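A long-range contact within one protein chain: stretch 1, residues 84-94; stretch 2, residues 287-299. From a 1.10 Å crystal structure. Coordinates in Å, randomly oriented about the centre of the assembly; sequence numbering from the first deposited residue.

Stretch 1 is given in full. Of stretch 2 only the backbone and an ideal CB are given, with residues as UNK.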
ATOM      1  N   ASN A  84      14.158  20.815  20.256  1.00  9.74           N
ATOM      2  CA  ASN A  84      13.964  19.382  20.423  1.00  8.97           C
ATOM      3  C   ASN A  84      13.141  18.755  19.298  1.00  8.45           C
ATOM      4  O   ASN A  84      12.760  17.585  19.396  1.00  9.77           O
ATOM      5  CB  ASN A  84      13.320  19.108  21.777  1.00  9.74           C
ATOM      6  CG  ASN A  84      14.247  19.429  22.911  1.00 11.43           C
ATOM      7  OD1 ASN A  84      15.450  19.176  22.821  1.00 13.34           O
ATOM      8  ND2 ASN A  84      13.713  20.000  23.976  1.00 12.29           N
ATOM      9  N   ARG A  85      12.879  19.482  18.222  1.00  7.74           N
ATOM     10  CA  ARG A  85      12.064  18.925  17.152  1.00  7.36           C
ATOM     11  C   ARG A  85      12.781  17.794  16.417  1.00  6.83           C
ATOM     12  O   ARG A  85      14.014  17.733  16.341  1.00  7.82           O
ATOM     13  CB  ARG A  85      11.655  20.012  16.156  1.00  7.91           C
ATOM     14  CG  ARG A  85      12.771  20.578  15.296  1.00  8.44           C
ATOM     15  CD  ARG A  85      12.282  21.799  14.543  1.00  9.53           C
ATOM     16  NE  ARG A  85      13.281  22.344  13.626  1.00 10.60           N
ATOM     17  CZ  ARG A  85      14.282  23.137  13.979  1.00 11.55           C
ATOM     18  NH1 ARG A  85      14.457  23.487  15.244  1.00 12.08           N
ATOM     19  NH2 ARG A  85      15.124  23.575  13.049  1.00 13.21           N
ATOM     20  N   TYR A  86      11.983  16.895  15.845  1.00  6.62           N
ATOM     21  CA  TYR A  86      12.521  15.855  14.978  1.00  6.80           C
ATOM     22  C   TYR A  86      12.767  16.365  13.565  1.00  7.65           C
ATOM     23  O   TYR A  86      13.595  15.797  12.844  1.00  8.22           O
ATOM     24  CB  TYR A  86      11.557  14.674  14.872  1.00  7.04           C
ATOM     25  CG  TYR A  86      11.365  13.790  16.092  1.00  6.58           C
ATOM     26  CD1 TYR A  86      11.893  14.091  17.345  1.00  7.37           C
ATOM     27  CD2 TYR A  86      10.631  12.627  15.960  1.00  6.90           C
ATOM     28  CE1 TYR A  86      11.661  13.240  18.431  1.00  7.93           C
ATOM     29  CE2 TYR A  86      10.411  11.783  17.018  1.00  7.21           C
ATOM     30  CZ  TYR A  86      10.925  12.085  18.255  1.00  7.66           C
ATOM     31  OH  TYR A  86      10.672  11.212  19.293  1.00  8.34           O
ATOM     32  N   GLY A  87      12.039  17.387  13.142  1.00  7.38           N
ATOM     33  CA  GLY A  87      12.076  17.846  11.769  1.00  7.57           C
ATOM     34  C   GLY A  87      10.946  17.262  10.951  1.00  6.66           C
ATOM     35  O   GLY A  87      10.010  16.654  11.469  1.00  6.89           O
ATOM     36  N   ALA A  88      11.027  17.498   9.647  1.00  6.61           N
ATOM     37  CA  ALA A  88      10.001  17.034   8.728  1.00  6.69           C
ATOM     38  C   ALA A  88      10.042  15.517   8.593  1.00  5.77           C
ATOM     39  O   ALA A  88      11.059  14.868   8.854  1.00  6.31           O
ATOM     40  CB  ALA A  88      10.227  17.657   7.354  1.00  7.50           C
ATOM     41  N   LEU A  89       8.924  14.946   8.158  1.00  5.91           N
ATOM     42  CA  LEU A  89       8.926  13.567   7.699  1.00  5.88           C
ATOM     43  C   LEU A  89       8.970  13.534   6.176  1.00  5.70           C
ATOM     44  O   LEU A  89       8.815  14.551   5.493  1.00  6.72           O
ATOM     45  CB  LEU A  89       7.756  12.759   8.275  1.00  6.24           C
ATOM     46  CG  LEU A  89       6.325  13.165   7.951  1.00  6.75           C
ATOM     47  CD1 LEU A  89       5.938  12.877   6.500  1.00  7.62           C
ATOM     48  CD2 LEU A  89       5.382  12.426   8.878  1.00  7.03           C
ATOM     49  N   VAL A  90       9.211  12.337   5.649  1.00  5.36           N
ATOM     50  CA  VAL A  90       9.316  12.065   4.220  1.00  5.83           C
ATOM     51  C   VAL A  90       8.357  10.924   3.910  1.00  5.74           C
ATOM     52  O   VAL A  90       8.435   9.865   4.534  1.00  7.84           O
ATOM     53  CB  VAL A  90      10.754  11.673   3.847  1.00  6.53           C
ATOM     54  CG1 VAL A  90      10.862  11.184   2.398  1.00  7.91           C
ATOM     55  CG2 VAL A  90      11.706  12.824   4.119  1.00  7.56           C
ATOM     56  N   GLN A  91       7.451  11.139   2.966  1.00  4.76           N
ATOM     57  CA  GLN A  91       6.591  10.083   2.450  1.00  4.92           C
ATOM     58  C   GLN A  91       6.874   9.945   0.964  1.00  5.12           C
ATOM     59  O   GLN A  91       6.771  10.930   0.228  1.00  5.86           O
ATOM     60  CB  GLN A  91       5.110  10.403   2.674  1.00  4.98           C
ATOM     61  CG  GLN A  91       4.191   9.267   2.259  1.00  5.37           C
ATOM     62  CD  GLN A  91       2.708   9.566   2.390  1.00  5.46           C
ATOM     63  OE1 GLN A  91       1.940   8.721   2.853  1.00  6.07           O
ATOM     64  NE2 GLN A  91       2.286  10.751   1.964  1.00  6.35           N
ATOM     65  N   ILE A  92       7.224   8.736   0.522  1.00  4.97           N
ATOM     66  CA  ILE A  92       7.589   8.513  -0.874  1.00  5.15           C
ATOM     67  C   ILE A  92       7.012   7.194  -1.368  1.00  5.00           C
ATOM     68  O   ILE A  92       6.957   6.216  -0.610  1.00  5.42           O
ATOM     69  CB  ILE A  92       9.109   8.559  -1.101  1.00  5.22           C
ATOM     70  CG1 ILE A  92       9.837   7.651  -0.115  1.00  5.95           C
ATOM     71  CG2 ILE A  92       9.606   9.998  -1.079  1.00  6.20           C
ATOM     72  CD1 ILE A  92      11.347   7.623  -0.284  1.00  7.36           C
ATOM     73  N   PRO A  93       6.578   7.118  -2.619  1.00  5.15           N
ATOM     74  CA  PRO A  93       6.179   5.827  -3.169  1.00  5.31           C
ATOM     75  C   PRO A  93       7.405   4.937  -3.274  1.00  5.18           C
ATOM     76  O   PRO A  93       8.522   5.409  -3.495  1.00  5.78           O
ATOM     77  CB  PRO A  93       5.627   6.195  -4.551  1.00  6.12           C
ATOM     78  CG  PRO A  93       6.444   7.423  -4.949  1.00  7.42           C
ATOM     79  CD  PRO A  93       6.707   8.157  -3.664  1.00  6.14           C
ATOM     80  N   SER A  94       7.189   3.633  -3.100  1.00  5.42           N
ATOM     81  CA  SER A  94       8.240   2.639  -3.217  1.00  5.45           C
ATOM     82  C   SER A  94       8.125   1.805  -4.481  1.00  5.47           C
ATOM     83  O   SER A  94       9.086   1.700  -5.253  1.00  6.26           O
ATOM     84  CB  SER A  94       8.165   1.740  -1.992  1.00  6.14           C
ATOM     85  OG  SER A  94       9.080   0.678  -2.124  1.00  7.45           O
ATOM     86  N   UNK A 287      -2.353   0.857  -6.959  1.00  6.02           N
ATOM     87  CA  UNK A 287      -1.870   2.071  -6.331  1.00  6.37           C
ATOM     88  C   UNK A 287      -0.448   1.891  -5.857  1.00  5.62           C
ATOM     89  O   UNK A 287       0.187   0.866  -6.102  1.00  6.58           O
ATOM     90  CB  UNK A 287      -2.773   2.474  -5.164  1.00  6.37           C
ATOM     91  N   UNK A 288       0.041   2.895  -5.152  1.00  5.88           N
ATOM     92  CA  UNK A 288       1.385   2.856  -4.603  1.00  5.35           C
ATOM     93  C   UNK A 288       1.401   2.251  -3.205  1.00  4.99           C
ATOM     94  O   UNK A 288       0.476   2.434  -2.406  1.00  6.08           O
ATOM     95  CB  UNK A 288       1.984   4.264  -4.573  1.00  5.35           C
ATOM     96  N   UNK A 289       2.480   1.534  -2.909  1.00  4.85           N
ATOM     97  CA  UNK A 289       2.892   1.287  -1.540  1.00  4.82           C
ATOM     98  C   UNK A 289       4.132   2.135  -1.281  1.00  4.47           C
ATOM     99  O   UNK A 289       4.941   2.351  -2.184  1.00  5.31           O
ATOM    100  CB  UNK A 289       3.162  -0.198  -1.291  1.00  4.82           C
ATOM    101  N   UNK A 290       4.258   2.643  -0.050  1.00  4.29           N
ATOM    102  CA  UNK A 290       5.083   3.804   0.251  1.00  4.23           C
ATOM    103  C   UNK A 290       5.990   3.561   1.440  1.00  4.44           C
ATOM    104  O   UNK A 290       5.795   2.632   2.222  1.00  4.66           O
ATOM    105  CB  UNK A 290       4.201   5.026   0.514  1.00  4.23           C
ATOM    106  N   UNK A 291       7.000   4.415   1.558  1.00  4.84           N
ATOM    107  CA  UNK A 291       7.801   4.510   2.762  1.00  4.69           C
ATOM    108  C   UNK A 291       7.501   5.818   3.464  1.00  5.05           C
ATOM    109  O   UNK A 291       7.266   6.849   2.819  1.00  5.26           O
ATOM    110  CB  UNK A 291       9.292   4.395   2.440  1.00  4.69           C
ATOM    111  N   UNK A 292       7.590   5.777   4.787  1.00  4.84           N
ATOM    112  CA  UNK A 292       7.670   6.969   5.620  1.00  5.40           C
ATOM    113  C   UNK A 292       9.008   6.927   6.348  1.00  5.26           C
ATOM    114  O   UNK A 292       9.308   5.946   7.039  1.00  6.09           O
ATOM    115  CB  UNK A 292       6.500   7.051   6.602  1.00  5.40           C
ATOM    116  N   UNK A 293       9.810   7.978   6.173  1.00  5.74           N
ATOM    117  CA  UNK A 293      11.101   8.151   6.821  1.00  6.20           C
ATOM    118  C   UNK A 293      11.069   9.484   7.568  1.00  5.43           C
ATOM    119  O   UNK A 293      10.218  10.340   7.315  1.00  5.53           O
ATOM    120  CB  UNK A 293      12.247   8.104   5.808  1.00  6.20           C
ATOM    121  N   UNK A 294      12.021   9.694   8.469  1.00  5.61           N
ATOM    122  CA  UNK A 294      12.313  11.045   8.896  1.00  6.01           C
ATOM    123  C   UNK A 294      13.213  11.741   7.893  1.00  6.03           C
ATOM    124  O   UNK A 294      14.029  11.105   7.233  1.00  6.45           O
ATOM    125  CB  UNK A 294      12.960  11.041  10.282  1.00  6.01           C
ATOM    126  N   UNK A 295      13.082  13.066   7.775  1.00  5.83           N
ATOM    127  CA  UNK A 295      14.129  13.788   7.065  1.00  6.52           C
ATOM    128  C   UNK A 295      15.411  13.824   7.878  1.00  6.66           C
ATOM    129  O   UNK A 295      16.507  13.841   7.303  1.00  7.68           O
ATOM    130  CB  UNK A 295      13.672  15.211   6.738  1.00  6.52           C
ATOM    131  N   UNK A 296      15.304  13.856   9.202  1.00  6.48           N
ATOM    132  CA  UNK A 296      16.464  14.113  10.042  1.00  6.65           C
ATOM    133  C   UNK A 296      16.599  13.047  11.122  1.00  6.34           C
ATOM    134  O   UNK A 296      15.625  12.705  11.797  1.00  6.96           O
ATOM    135  CB  UNK A 296      16.366  15.502  10.677  1.00  6.65           C
ATOM    136  N   UNK A 297      17.827  12.561  11.301  1.00  6.01           N
ATOM    137  CA  UNK A 297      18.182  11.542  12.277  1.00  6.26           C
ATOM    138  C   UNK A 297      19.367  12.030  13.092  1.00  7.01           C
ATOM    139  O   UNK A 297      20.402  12.390  12.524  1.00  7.75           O
ATOM    140  CB  UNK A 297      18.501  10.210  11.594  1.00  6.26           C
ATOM    141  N   UNK A 298      19.234  12.023  14.415  1.00  7.37           N
ATOM    142  CA  UNK A 298      20.383  12.352  15.250  1.00  8.13           C
ATOM    143  C   UNK A 298      21.492  11.324  15.115  1.00  8.80           C
ATOM    144  O   UNK A 298      22.665  11.662  15.313  1.00 10.29           O
ATOM    145  CB  UNK A 298      19.957  12.466  16.715  1.00  8.13           C
ATOM    146  N   UNK A 299      21.155  10.077  14.783  1.00  8.14           N
ATOM    147  CA  UNK A 299      22.166   9.070  14.483  1.00  8.41           C
ATOM    148  C   UNK A 299      22.591   9.247  13.028  1.00  8.58           C
ATOM    149  O   UNK A 299      21.840   8.918  12.103  1.00  7.84           O
ATOM    150  CB  UNK A 299      21.640   7.656  14.739  1.00  8.41           C
TER

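Two strands meet here in antiparallel register, and the backbone fixes most of the terms before any side chain is chosen. Position 287 lies beyond the reach of stretch 1, and its nearly fully extended angles (phi -178°, psi -174°) suit a residue without a CB best; it is Gly287.

At 288 the CA-to-CB bond points toward stretch 1, and the ideal CB sits 4.1 Å from Pro93 CB. The side chain of Pro93 offers only hydrocarbon, so an aliphatic or aromatic group would serve. The residue is Tyr288, whose ring takes Pro93 over one face: Pro93 CB lies 4.0 Å from the ring centroid, a CH-pi contact 21° off the normal.

Position 289 points sideways and asks little of its side chain; its carbonyl does the work. Beta-branched residues favour such extended angles, and Thr289 fits, its O accepting from Ser94 N at 2.7 Å.

At 290 the bond is again sideways, with the ideal CB a tight 3.2 Å from Ile92 O. A small or medium side chain suits, and a polar one is possible, although proline at 93 has no NH to offer. The deposited residue is Asn290, packed beside Pro93 in a non-hydrogen-bonded pair.

Position 291 shares a sheet face with Ile92, its ideal CB 4.2 Å from Ile92 CG1, while Ser94 lies farther along. Large apolar groups, aliphatic or aromatic, could cover both. Phe291 does so: its CB is 4.1 Å from Ile92 CG1, and its CE2 approaches Ser94 OG at 3.3 Å, obliquely to the ring. Its backbone pairs with Ile92 in both directions, Phe291 N to Ile92 O at 2.8 Å and Ile92 N to Phe291 O at 3.0 Å.

Position 292 turns to the other face, alongside Gln91, whose aliphatic portion invites a branched apolar residue. Val292 supplies one, with CG2 4.4 Å from Gln91 CG; its CA also makes a CA-H...O contact with Val90 O at 3.2 Å.

At 293 the ideal CB is 4.3 Å from Val90 CB, on the face shared with Ile92. Valine, leucine or an aromatic would all suit. Phe293 packs its CB 4.2 Å from Val90 CB and meets Ile92 CD1 with its ring edge, while its N donates to Val90 O at 2.9 Å.

Position 294 points away, so stretch 1 would tolerate several residues; it is Gly294.

At 295 the ideal CB lies 3.4 Å from Ala88 O and 4.1 Å from Val90 CG2, favouring an aliphatic root and perhaps a polar tip. The backbone N donates to Ala88 O at 2.9 Å whatever the side chain, proline excepted. Gln295 adds its CB, 4.1 Å from Val90 CG2, and its OE1, which accepts from water 4, itself the acceptor of Ala88 N.

At 296 the bond points toward stretch 1, the ideal CB 3.5 Å from Tyr86 O and 5.0 Å from Gly87 CA; the bare glycine leaves room, so a small or medium side chain suits. Cys296 is bonded covalently to a group elsewhere in the structure, which stretch 1 alone could not predict.

Position 297 points away; Tyr297 instead accepts at OH from Gly294 N (3.0 Å). Position 298 has open space and carbonyls within a long chain's reach: Lys298 NZ donates to water 2, which donates to Arg85 O. Position 299, out of reach, is Asn299, an N-cap.

Stretch 2 287-299: GYTNFVFGQCYKN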
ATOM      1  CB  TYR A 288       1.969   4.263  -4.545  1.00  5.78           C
ATOM      2  CG  TYR A 288       2.362   4.833  -5.886  1.00  5.89           C
ATOM      3  CD1 TYR A 288       3.310   4.201  -6.679  1.00  6.44           C
ATOM      4  CD2 TYR A 288       1.801   6.008  -6.357  1.00  7.44           C
ATOM      5  CE1 TYR A 288       3.695   4.721  -7.892  1.00  6.82           C
ATOM      6  CE2 TYR A 288       2.180   6.542  -7.576  1.00  8.30           C
ATOM      7  CZ  TYR A 288       3.136   5.894  -8.333  1.00  7.94           C
ATOM      8  OH  TYR A 288       3.553   6.393  -9.548  1.00  8.68           O
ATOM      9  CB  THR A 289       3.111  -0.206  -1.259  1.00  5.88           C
ATOM     10  OG1 THR A 289       3.366  -0.380   0.135  1.00  6.34           O
ATOM     11  CG2 THR A 289       4.229  -0.778  -2.066  1.00  6.89           C
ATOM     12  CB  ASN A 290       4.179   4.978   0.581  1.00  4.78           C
ATOM     13  CG  ASN A 290       3.051   5.093  -0.398  1.00  5.49           C
ATOM     14  OD1 ASN A 290       3.275   5.098  -1.608  1.00  6.20           O
ATOM     15  ND2 ASN A 290       1.828   5.137   0.109  1.00  6.23           N
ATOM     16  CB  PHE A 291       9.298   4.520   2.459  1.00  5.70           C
ATOM     17  CG  PHE A 291       9.855   3.208   1.981  1.00  6.21           C
ATOM     18  CD1 PHE A 291       9.862   2.100   2.817  1.00  7.07           C
ATOM     19  CD2 PHE A 291      10.412   3.091   0.718  1.00  7.14           C
ATOM     20  CE1 PHE A 291      10.395   0.894   2.394  1.00  8.17           C
ATOM     21  CE2 PHE A 291      10.940   1.877   0.285  1.00  7.85           C
ATOM     22  CZ  PHE A 291      10.926   0.785   1.135  1.00  8.28           C
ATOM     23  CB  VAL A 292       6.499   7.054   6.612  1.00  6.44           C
ATOM     24  CG1 VAL A 292       6.574   8.339   7.408  1.00  7.64           C
ATOM     25  CG2 VAL A 292       5.167   6.968   5.875  1.00  7.84           C
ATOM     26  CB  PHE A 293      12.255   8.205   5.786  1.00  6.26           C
ATOM     27  CG  PHE A 293      12.595   6.891   5.134  1.00  6.20           C
ATOM     28  CD1 PHE A 293      13.345   5.933   5.805  1.00  6.82           C
ATOM     29  CD2 PHE A 293      12.173   6.614   3.838  1.00  7.68           C
ATOM     30  CE1 PHE A 293      13.664   4.722   5.192  1.00  7.69           C
ATOM     31  CE2 PHE A 293      12.492   5.407   3.230  1.00  8.36           C
ATOM     32  CZ  PHE A 293      13.236   4.458   3.916  1.00  7.92           C
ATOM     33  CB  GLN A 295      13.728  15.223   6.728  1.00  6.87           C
ATOM     34  CG  GLN A 295      14.731  15.821   5.760  1.00  8.79           C
ATOM     35  CD  GLN A 295      14.646  17.305   5.541  1.00  8.29           C
ATOM     36  OE1 GLN A 295      13.709  17.982   5.961  1.00  9.16           O
ATOM     37  NE2 GLN A 295      15.641  17.825   4.840  1.00  8.55           N
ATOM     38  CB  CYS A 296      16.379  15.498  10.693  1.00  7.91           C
ATOM     39  SG  CYS A 296      16.180  16.887   9.529  1.00  9.47           S
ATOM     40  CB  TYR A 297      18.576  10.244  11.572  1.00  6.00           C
ATOM     41  CG  TYR A 297      17.437   9.584  10.838  1.00  6.25           C
ATOM     42  CD1 TYR A 297      16.583   8.715  11.494  1.00  5.94           C
ATOM     43  CD2 TYR A 297      17.188   9.853   9.491  1.00  6.06           C
ATOM     44  CE1 TYR A 297      15.527   8.103  10.827  1.00  5.68           C
ATOM     45  CE2 TYR A 297      16.145   9.256   8.819  1.00  6.42           C
ATOM     46  CZ  TYR A 297      15.314   8.383   9.488  1.00  5.89           C
ATOM     47  OH  TYR A 297      14.282   7.791   8.785  1.00  6.00           O
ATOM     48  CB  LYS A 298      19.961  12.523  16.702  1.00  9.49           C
ATOM     49  CG  LYS A 298      19.160  13.805  16.885  1.00 11.27           C
ATOM     50  CD  LYS A 298      18.936  14.186  18.321  1.00 12.96           C
ATOM     51  CE  LYS A 298      18.239  15.528  18.425  1.00 14.42           C
ATOM     52  NZ  LYS A 298      16.767  15.351  18.567  1.00 16.35           N
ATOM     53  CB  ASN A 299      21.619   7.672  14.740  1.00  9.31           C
ATOM     54  CG  ASN A 299      22.691   6.607  14.612  1.00 10.48           C
ATOM     55  OD1 ASN A 299      23.469   6.637  13.669  1.00 12.03           O
ATOM     56  ND2 ASN A 299      22.738   5.669  15.544  1.00 10.88           N
TER
HETATM   57  O   HOH W   1      16.431  16.888  21.668  1.00 39.44           O
HETATM   58  O   HOH W   2      16.108  18.050  18.115  1.00 10.97           O
HETATM   59  O   HOH W   3      12.769  14.032  10.840  1.00  7.13           O
HETATM   60  O   HOH W   4      13.215  18.978   8.628  1.00 13.52           O
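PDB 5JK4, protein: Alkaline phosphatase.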